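Local coordinates for protein putative oxidoreductase (Jannaschia sp., PDB 3C24) that is a putative oxidoreductase, probably reducing or oxidising its substrate with a nicotinamide cofactor held on a Rossmann-type domain, at residues 72-81 with 99-110; 115-123 with 158-169. One frame throughout, in Å; residues are numbered along the deposited sequence. Where two conformers were deposited one is given.

Both interactions probably belong to one Rossmann-type domain, and their centres lie about 15 Å apart. Interaction 1 closes along the chain before interaction 2 opens. It joins the ends of neighbouring parallel strands 70-73 and 96-99 and the helices that follow them, 77-87 and 103-107. Interaction 2 begins at the next strand, 117-123, and packs it against helix 160-172. Both contacts reach the same seven-stranded sheet, interaction 1 through strands 70-73 and 96-99 and interaction 2 through strand 117-123. Strand 117-123 lies beside strand 96-99, and the two contacts touch there: the backbone N of I99 probably bonds to the O of F119, and H122 ND1 to the O of L100.

Interaction 1: 72-81 with 99-110; sequences VLALPDNIIE and ILDAAAPYAGVM
D77 OD1, D101 O and A104 N grip one water between them, each at 2.9 Å. The water donates to the two oxygens and accepts from the backbone N of A104, so it ties three groups across the contact. The D77 and D101 carboxylates are close, with OD2 to OD2 at 3.6 Å and their planes 69° apart. E191 is another acid near D101. With chi1 at -167° the D101 carboxylate swings away from the backbone N, and OD1 can accept from A103 N at 2.8 Å through its anti lone pair. This is a capping bond at the turn leading into helix 103-107. With an alanine here the capping oxygen is gone, and A103 N would probably be left without this acceptor. Both acids lie just beyond the C-terminal ends of adjacent parallel strands 70-73 and 96-99 of a Rossmann-type fold. A second water bridges L73 O, to which it donates, and L100 N, from which it accepts. Away from the acids, apolar side chains carry most of the contact. I80 CG2 meets A104 CB at 3.7 Å and the selenium of selenomethionine M110 at 3.8 Å. The L100 and V72 side chains cross at about a right angle, with L100 CD2 4.0 Å from V72 CG1. E81 lies extended, with OE1 3.6 Å from V109 CB.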
loop_
_atom_site.group_PDB
_atom_site.type_symbol
_atom_site.label_atom_id
_atom_site.label_comp_id
_atom_site.label_asym_id
_atom_site.label_seq_id
_atom_site.Cartn_x
_atom_site.Cartn_y
_atom_site.Cartn_z
ATOM N N VAL A 72 19.968 -23.258 11.220
ATOM C CA VAL A 72 19.352 -22.061 10.696
ATOM C C VAL A 72 20.358 -20.944 10.631
ATOM O O VAL A 72 20.974 -20.560 11.641
ATOM C CB VAL A 72 18.135 -21.594 11.553
ATOM C CG1 VAL A 72 17.573 -20.300 10.922
ATOM C CG2 VAL A 72 17.072 -22.666 11.662
ATOM N N LEU A 73 20.520 -20.393 9.443
ATOM C CA LEU A 73 21.472 -19.315 9.223
ATOM C C LEU A 73 20.829 -17.938 9.368
ATOM O O LEU A 73 20.458 -17.312 8.383
ATOM C CB LEU A 73 22.132 -19.444 7.825
ATOM C CG LEU A 73 22.703 -20.839 7.490
ATOM C CD1 LEU A 73 23.476 -20.762 6.186
ATOM C CD2 LEU A 73 23.621 -21.359 8.559
ATOM N N ALA A 74 20.657 -17.507 10.619
ATOM C CA ALA A 74 19.989 -16.204 10.916
ATOM C C ALA A 74 21.001 -15.063 10.845
ATOM O O ALA A 74 21.265 -14.377 11.835
ATOM C CB ALA A 74 19.309 -16.242 12.286
ATOM N N LEU A 75 21.607 -14.932 9.677
ATOM C CA LEU A 75 22.659 -13.966 9.431
ATOM C C LEU A 75 22.387 -13.152 8.183
ATOM O O LEU A 75 21.627 -13.589 7.326
ATOM C CB LEU A 75 23.969 -14.695 9.249
ATOM C CG LEU A 75 24.365 -15.508 10.489
ATOM C CD1 LEU A 75 25.414 -16.508 10.112
ATOM C CD2 LEU A 75 24.806 -14.585 11.605
ATOM N N PRO A 76 23.028 -11.972 8.062
ATOM C CA PRO A 76 22.758 -11.150 6.869
ATOM C C PRO A 76 23.277 -11.774 5.602
ATOM O O PRO A 76 24.243 -12.508 5.598
ATOM C CB PRO A 76 23.434 -9.798 7.171
ATOM C CG PRO A 76 23.902 -9.836 8.528
ATOM C CD PRO A 76 23.862 -11.280 9.055
ATOM N N ASP A 77 22.547 -11.514 4.525
ATOM C CA ASP A 77 22.858 -12.122 3.219
ATOM C C ASP A 77 24.282 -11.950 2.780
ATOM O O ASP A 77 24.839 -12.826 2.148
ATOM C CB ASP A 77 21.929 -11.590 2.125
ATOM C CG ASP A 77 20.512 -12.023 2.324
ATOM O OD1 ASP A 77 20.292 -13.186 2.759
ATOM O OD2 ASP A 77 19.618 -11.193 2.037
ATOM N N ASN A 78 24.903 -10.843 3.181
ATOM C CA ASN A 78 26.278 -10.558 2.732
ATOM C C ASN A 78 27.368 -11.364 3.442
ATOM O O ASN A 78 28.567 -11.245 3.133
ATOM C CB ASN A 78 26.598 -9.054 2.783
ATOM C CG ASN A 78 26.794 -8.532 4.183
ATOM O OD1 ASN A 78 26.272 -9.069 5.154
ATOM N ND2 ASN A 78 27.546 -7.453 4.291
ATOM N N ILE A 79 26.984 -12.200 4.394
ATOM C CA ILE A 79 27.994 -13.059 4.998
ATOM C C ILE A 79 27.554 -14.528 4.914
ATOM O O ILE A 79 28.253 -15.417 5.377
ATOM C CB ILE A 79 28.347 -12.674 6.449
ATOM C CG1 ILE A 79 27.206 -12.944 7.412
ATOM C CG2 ILE A 79 28.748 -11.182 6.542
ATOM C CD1 ILE A 79 27.660 -12.873 8.836
ATOM N N ILE A 80 26.396 -14.769 4.320
ATOM C CA ILE A 80 25.887 -16.158 4.230
ATOM C C ILE A 80 26.888 -17.085 3.541
ATOM O O ILE A 80 27.109 -18.247 3.959
ATOM C CB ILE A 80 24.483 -16.216 3.568
ATOM C CG1 ILE A 80 23.404 -15.729 4.528
ATOM C CG2 ILE A 80 24.138 -17.662 3.160
ATOM C CD1 ILE A 80 23.193 -16.624 5.737
ATOM N N GLU A 81 27.548 -16.587 2.499
ATOM C CA GLU A 81 28.495 -17.449 1.759
ATOM C C GLU A 81 29.637 -17.908 2.669
ATOM O O GLU A 81 30.020 -19.081 2.697
ATOM C CB GLU A 81 29.077 -16.786 0.519
ATOM C CG GLU A 81 30.148 -17.659 -0.103
ATOM C CD GLU A 81 30.804 -17.068 -1.352
ATOM O OE1 GLU A 81 30.356 -16.019 -1.850
ATOM O OE2 GLU A 81 31.743 -17.695 -1.834
ATOM N N ILE A 99 18.094 -21.649 5.142
ATOM C CA ILE A 99 18.394 -20.267 4.714
ATOM C C ILE A 99 17.094 -19.475 4.667
ATOM O O ILE A 99 16.057 -19.959 4.228
ATOM C CB ILE A 99 19.165 -20.182 3.354
ATOM C CG1 ILE A 99 20.232 -21.277 3.179
ATOM C CG2 ILE A 99 19.824 -18.830 3.212
ATOM C CD1 ILE A 99 19.768 -22.517 2.362
ATOM N N LEU A 100 17.175 -18.241 5.137
ATOM C CA LEU A 100 15.996 -17.407 5.316
ATOM C C LEU A 100 15.750 -16.410 4.189
ATOM O O LEU A 100 14.962 -15.459 4.352
ATOM C CB LEU A 100 16.128 -16.661 6.660
ATOM C CG LEU A 100 16.382 -17.526 7.912
ATOM C CD1 LEU A 100 16.383 -16.719 9.253
ATOM C CD2 LEU A 100 15.373 -18.672 7.957
ATOM N N ASP A 101 16.468 -16.578 3.092
ATOM C CA ASP A 101 16.388 -15.700 1.943
ATOM C C ASP A 101 16.978 -16.412 0.743
ATOM O O ASP A 101 17.989 -17.097 0.848
ATOM C CB ASP A 101 17.146 -14.398 2.225
ATOM C CG ASP A 101 16.839 -13.307 1.202
ATOM O OD1 ASP A 101 17.186 -13.426 -0.002
ATOM O OD2 ASP A 101 16.262 -12.287 1.609
ATOM N N ALA A 102 16.307 -16.286 -0.391
ATOM C CA ALA A 102 16.763 -16.934 -1.614
ATOM C C ALA A 102 17.973 -16.300 -2.284
ATOM O O ALA A 102 18.465 -16.853 -3.256
ATOM C CB ALA A 102 15.618 -16.996 -2.679
ATOM N N ALA A 103 18.400 -15.120 -1.822
ATOM C CA ALA A 103 19.480 -14.418 -2.508
ATOM C C ALA A 103 20.774 -15.221 -2.692
ATOM O O ALA A 103 21.213 -15.447 -3.814
ATOM C CB ALA A 103 19.769 -13.032 -1.802
ATOM N N ALA A 104 21.387 -15.649 -1.596
ATOM C CA ALA A 104 22.660 -16.412 -1.717
ATOM C C ALA A 104 22.484 -17.712 -2.505
ATOM O O ALA A 104 23.258 -18.022 -3.396
ATOM C CB ALA A 104 23.295 -16.666 -0.322
ATOM N N PRO A 105 21.444 -18.488 -2.206
ATOM C CA PRO A 105 21.145 -19.709 -2.938
ATOM C C PRO A 105 21.045 -19.460 -4.430
ATOM O O PRO A 105 21.669 -20.161 -5.229
ATOM C CB PRO A 105 19.784 -20.079 -2.354
ATOM C CG PRO A 105 19.963 -19.709 -0.977
ATOM C CD PRO A 105 20.544 -18.361 -1.054
ATOM N N TYR A 106 20.264 -18.466 -4.809
ATOM C CA TYR A 106 20.023 -18.213 -6.258
ATOM C C TYR A 106 21.246 -17.599 -6.915
ATOM O O TYR A 106 21.470 -17.764 -8.121
ATOM C CB TYR A 106 18.761 -17.351 -6.487
ATOM C CG TYR A 106 18.255 -17.390 -7.895
ATOM C CD1 TYR A 106 17.876 -18.572 -8.467
ATOM C CD2 TYR A 106 18.177 -16.234 -8.665
ATOM C CE1 TYR A 106 17.438 -18.626 -9.777
ATOM C CE2 TYR A 106 17.748 -16.276 -9.949
ATOM C CZ TYR A 106 17.371 -17.480 -10.507
ATOM O OH TYR A 106 16.903 -17.547 -11.783
ATOM N N ALA A 107 22.046 -16.916 -6.121
ATOM C CA ALA A 107 23.297 -16.310 -6.630
ATOM C C ALA A 107 24.298 -17.371 -6.978
ATOM O O ALA A 107 25.252 -17.134 -7.721
ATOM C CB ALA A 107 23.908 -15.364 -5.630
ATOM N N GLY A 108 24.077 -18.547 -6.406
ATOM C CA GLY A 108 24.921 -19.694 -6.660
ATOM C C GLY A 108 26.162 -19.787 -5.792
ATOM O O GLY A 108 27.135 -20.456 -6.160
ATOM N N VAL A 109 26.087 -19.197 -4.614
ATOM C CA VAL A 109 27.254 -19.132 -3.709
ATOM C C VAL A 109 27.226 -20.129 -2.580
ATOM O O VAL A 109 28.166 -20.191 -1.796
ATOM C CB VAL A 109 27.472 -17.685 -3.161
ATOM C CG1 VAL A 109 27.614 -16.717 -4.331
ATOM C CG2 VAL A 109 26.352 -17.217 -2.272
HETATM N N MSE A 110 26.172 -20.932 -2.495
HETATM C CA MSE A 110 26.112 -21.981 -1.440
HETATM C C MSE A 110 27.139 -23.055 -1.743
HETATM O O MSE A 110 27.321 -23.445 -2.908
HETATM C CB MSE A 110 24.711 -22.607 -1.282
HETATM C CG MSE A 110 23.607 -21.605 -0.959
HETATM SE SE MSE A 110 23.963 -20.551 0.657
HETATM C CE MSE A 110 23.771 -21.917 1.899
HETATM O O HOH W 1 19.602 -16.964 5.864
HETATM O O HOH W 2 20.439 -15.584 1.122
#

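Interaction 2: 115-123 with 158-169; sequences DITYFIGHP and PEEHYAIGADIC
The ring of F119 lies flat against helix 160-172, with G165 CA almost straight over its centre. This is a CH-pi contact: CA is 3.6 Å from the ring centroid. The pair joins strand 117-123 of the Rossmann-type sheet to a helix packed on one face of it. The axes of strand 117-123 and of helix segment 160-169 run at 38° to each other and approach to 8.9 Å. The ring reaches the helix because F119 CG is anti to the backbone N (chi1 -172°). G165 has no side chain, and a CB there would clash with F119 CD2, so the glycine lets the ring come down onto the helix backbone. The Y162 ring meets the same phenylalanine obliquely, with its CD1 3.5 Å from F119 CE2 and the planes at 47°. Y162 also makes a cation-pi contact with R181. C152 of strand 148-156 touches both F119 and Y162. C169 SG stands at the edge of the F119 ring, 3.8 Å from CE1, a sulfur-aromatic contact. The sulfur also reaches the CA of G121, where a CB would clash with it. At the start of the helix, the H161 ring has P158 CG over one face, 3.6 Å above its plane. T117 comes to the edge of this imidazole. T117 OG1 and H161 ND1 share a hydrogen bond of 2.7 Å, in which either atom could be the donor.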
loop_
_atom_site.group_PDB
_atom_site.type_symbol
_atom_site.label_atom_id
_atom_site.label_comp_id
_atom_site.label_asym_id
_atom_site.label_seq_id
_atom_site.Cartn_x
_atom_site.Cartn_y
_atom_site.Cartn_z
ATOM N N ASP A 115 25.153 -34.379 0.065
ATOM C CA ASP A 115 24.588 -35.257 1.105
ATOM C C ASP A 115 24.026 -34.514 2.305
ATOM O O ASP A 115 23.737 -35.120 3.352
ATOM C CB ASP A 115 25.598 -36.284 1.581
ATOM C CG ASP A 115 26.734 -35.662 2.392
ATOM O OD1 ASP A 115 27.235 -34.628 1.899
ATOM O OD2 ASP A 115 27.161 -36.251 3.424
ATOM N N ILE A 116 23.741 -33.243 2.093
ATOM C CA ILE A 116 22.983 -32.441 3.063
ATOM C C ILE A 116 21.767 -31.807 2.331
ATOM O O ILE A 116 21.662 -31.834 1.107
ATOM C CB ILE A 116 23.805 -31.398 3.879
ATOM C CG1 ILE A 116 24.519 -30.360 2.978
ATOM C CG2 ILE A 116 24.836 -32.126 4.783
ATOM C CD1 ILE A 116 23.691 -29.199 2.499
ATOM N N THR A 117 20.872 -31.217 3.110
ATOM C CA THR A 117 19.671 -30.594 2.587
ATOM C C THR A 117 19.794 -29.094 2.729
ATOM O O THR A 117 20.274 -28.603 3.750
ATOM C CB THR A 117 18.445 -31.056 3.403
ATOM O OG1 THR A 117 18.180 -32.439 3.133
ATOM C CG2 THR A 117 17.196 -30.188 3.118
ATOM N N TYR A 118 19.390 -28.390 1.687
ATOM C CA TYR A 118 19.242 -26.936 1.712
ATOM C C TYR A 118 17.770 -26.661 1.573
ATOM O O TYR A 118 17.106 -27.134 0.633
ATOM C CB TYR A 118 20.015 -26.255 0.551
ATOM C CG TYR A 118 21.508 -26.151 0.716
ATOM C CD1 TYR A 118 22.060 -25.581 1.815
ATOM C CD2 TYR A 118 22.355 -26.468 -0.344
ATOM C CE1 TYR A 118 23.442 -25.456 1.927
ATOM C CE2 TYR A 118 23.731 -26.348 -0.232
ATOM C CZ TYR A 118 24.269 -25.828 0.874
ATOM O OH TYR A 118 25.649 -25.686 0.929
ATOM N N PHE A 119 17.270 -25.895 2.528
ATOM C CA PHE A 119 15.883 -25.501 2.606
ATOM C C PHE A 119 15.862 -23.994 2.754
ATOM O O PHE A 119 16.574 -23.451 3.578
ATOM C CB PHE A 119 15.214 -26.178 3.794
ATOM C CG PHE A 119 13.715 -25.979 3.845
ATOM C CD1 PHE A 119 13.160 -24.852 4.442
ATOM C CD2 PHE A 119 12.858 -26.922 3.346
ATOM C CE1 PHE A 119 11.787 -24.671 4.466
ATOM C CE2 PHE A 119 11.503 -26.725 3.389
ATOM C CZ PHE A 119 10.979 -25.610 3.971
ATOM N N ILE A 120 15.009 -23.373 1.963
ATOM C CA ILE A 120 14.816 -21.889 1.939
ATOM C C ILE A 120 13.414 -21.553 2.404
ATOM O O ILE A 120 12.421 -22.096 1.922
ATOM C CB ILE A 120 15.075 -21.246 0.558
ATOM C CG1 ILE A 120 16.332 -21.795 -0.100
ATOM C CG2 ILE A 120 15.126 -19.746 0.731
ATOM C CD1 ILE A 120 16.474 -21.332 -1.560
ATOM N N GLY A 121 13.321 -20.593 3.336
ATOM C CA GLY A 121 12.036 -20.049 3.749
ATOM C C GLY A 121 12.064 -18.539 3.767
ATOM O O GLY A 121 13.122 -17.949 3.857
ATOM N N HIS A 122 10.908 -17.927 3.540
ATOM C CA HIS A 122 10.797 -16.472 3.659
ATOM C C HIS A 122 9.380 -16.085 3.998
ATOM O O HIS A 122 8.452 -16.624 3.404
ATOM C CB HIS A 122 11.224 -15.825 2.362
ATOM C CG HIS A 122 11.661 -14.408 2.551
ATOM N ND1 HIS A 122 12.934 -14.091 2.973
ATOM C CD2 HIS A 122 10.966 -13.249 2.521
ATOM C CE1 HIS A 122 13.028 -12.776 3.088
ATOM N NE2 HIS A 122 11.852 -12.243 2.820
ATOM N N PRO A 123 9.190 -15.126 4.943
ATOM C CA PRO A 123 7.835 -14.738 5.284
ATOM C C PRO A 123 7.219 -13.857 4.209
ATOM O O PRO A 123 7.943 -13.177 3.462
ATOM C CB PRO A 123 8.021 -13.937 6.565
ATOM C CG PRO A 123 9.415 -13.578 6.642
ATOM C CD PRO A 123 10.219 -14.530 5.827
ATOM N N PRO A 158 16.368 -34.852 0.273
ATOM C CA PRO A 158 15.236 -35.752 0.240
ATOM C C PRO A 158 13.909 -35.049 0.443
ATOM O O PRO A 158 13.790 -34.148 1.258
ATOM C CB PRO A 158 15.481 -36.694 1.421
ATOM C CG PRO A 158 16.557 -36.185 2.171
ATOM C CD PRO A 158 17.295 -35.159 1.371
ATOM N N GLU A 159 12.908 -35.540 -0.275
ATOM C CA GLU A 159 11.544 -35.020 -0.226
ATOM C C GLU A 159 10.976 -34.892 1.171
ATOM O O GLU A 159 10.300 -33.911 1.521
ATOM C CB GLU A 159 10.631 -35.946 -1.006
ATOM C CG GLU A 159 9.154 -35.562 -1.015
ATOM C CD GLU A 159 8.839 -34.194 -1.636
ATOM O OE1 GLU A 159 9.665 -33.571 -2.364
ATOM O OE2 GLU A 159 7.693 -33.767 -1.427
ATOM N N GLU A 160 11.291 -35.886 1.957
ATOM C CA GLU A 160 10.784 -35.974 3.342
ATOM C C GLU A 160 11.196 -34.768 4.201
ATOM O O GLU A 160 10.599 -34.445 5.210
ATOM C CB GLU A 160 11.227 -37.253 4.012
ATOM C CG GLU A 160 10.696 -38.500 3.314
ATOM C CD GLU A 160 11.664 -39.137 2.303
ATOM O OE1 GLU A 160 12.373 -38.423 1.523
ATOM O OE2 GLU A 160 11.655 -40.407 2.279
ATOM N N HIS A 161 12.243 -34.118 3.746
ATOM C CA HIS A 161 12.778 -32.962 4.480
ATOM C C HIS A 161 11.991 -31.698 4.240
ATOM O O HIS A 161 12.134 -30.731 5.021
ATOM C CB HIS A 161 14.260 -32.750 4.172
ATOM C CG HIS A 161 15.131 -33.745 4.833
ATOM N ND1 HIS A 161 16.506 -33.647 4.831
ATOM C CD2 HIS A 161 14.824 -34.805 5.621
ATOM C CE1 HIS A 161 17.007 -34.654 5.528
ATOM N NE2 HIS A 161 16.013 -35.375 6.014
ATOM N N TYR A 162 11.124 -31.690 3.230
ATOM C CA TYR A 162 10.345 -30.467 2.979
ATOM C C TYR A 162 9.461 -30.208 4.187
ATOM O O TYR A 162 9.426 -29.115 4.703
ATOM C CB TYR A 162 9.491 -30.529 1.702
ATOM C CG TYR A 162 8.651 -29.282 1.624
ATOM C CD1 TYR A 162 9.178 -28.114 1.126
ATOM C CD2 TYR A 162 7.374 -29.242 2.178
ATOM C CE1 TYR A 162 8.430 -26.953 1.123
ATOM C CE2 TYR A 162 6.635 -28.070 2.177
ATOM C CZ TYR A 162 7.164 -26.940 1.670
ATOM O OH TYR A 162 6.427 -25.770 1.703
ATOM N N ALA A 163 8.781 -31.252 4.637
ATOM C CA ALA A 163 7.829 -31.145 5.767
ATOM C C ALA A 163 8.544 -30.652 7.009
ATOM O O ALA A 163 8.003 -29.855 7.774
ATOM C CB ALA A 163 7.141 -32.470 6.052
ATOM N N ILE A 164 9.774 -31.100 7.186
ATOM C CA ILE A 164 10.513 -30.752 8.394
ATOM C C ILE A 164 10.876 -29.244 8.329
ATOM O O ILE A 164 10.644 -28.476 9.251
ATOM C CB ILE A 164 11.748 -31.637 8.582
ATOM C CG1 ILE A 164 11.307 -33.094 8.785
ATOM C CG2 ILE A 164 12.582 -31.119 9.742
ATOM C CD1 ILE A 164 12.435 -34.136 8.601
ATOM N N GLY A 165 11.448 -28.837 7.219
ATOM C CA GLY A 165 11.825 -27.436 7.064
ATOM C C GLY A 165 10.635 -26.525 7.175
ATOM O O GLY A 165 10.709 -25.439 7.739
ATOM N N ALA A 166 9.501 -26.936 6.596
ATOM C CA ALA A 166 8.277 -26.133 6.664
ATOM C C ALA A 166 7.791 -25.962 8.116
ATOM O O ALA A 166 7.360 -24.871 8.535
ATOM C CB ALA A 166 7.178 -26.744 5.795
ATOM N N ASP A 167 7.855 -27.069 8.839
ATOM C CA ASP A 167 7.459 -27.066 10.263
ATOM C C ASP A 167 8.343 -26.092 11.062
ATOM O O ASP A 167 7.853 -25.342 11.931
ATOM C CB ASP A 167 7.537 -28.453 10.854
ATOM C CG ASP A 167 7.025 -28.500 12.273
ATOM O OD1 ASP A 167 5.799 -28.428 12.452
ATOM O OD2 ASP A 167 7.850 -28.618 13.202
ATOM N N ILE A 168 9.630 -26.100 10.778
ATOM C CA ILE A 168 10.539 -25.206 11.473
ATOM C C ILE A 168 10.194 -23.747 11.145
ATOM O O ILE A 168 10.059 -22.890 12.051
ATOM C CB ILE A 168 12.010 -25.487 11.199
ATOM C CG1 ILE A 168 12.383 -26.940 11.585
ATOM C CG2 ILE A 168 12.869 -24.501 11.983
ATOM C CD1 ILE A 168 11.958 -27.309 12.962
ATOM N N CYS A 169 9.976 -23.475 9.870
ATOM C CA CYS A 169 9.611 -22.100 9.457
ATOM C C CYS A 169 8.289 -21.654 10.041
ATOM O O CYS A 169 8.133 -20.494 10.443
ATOM C CB CYS A 169 9.562 -21.965 7.930
ATOM S SG CYS A 169 11.187 -22.074 7.179
#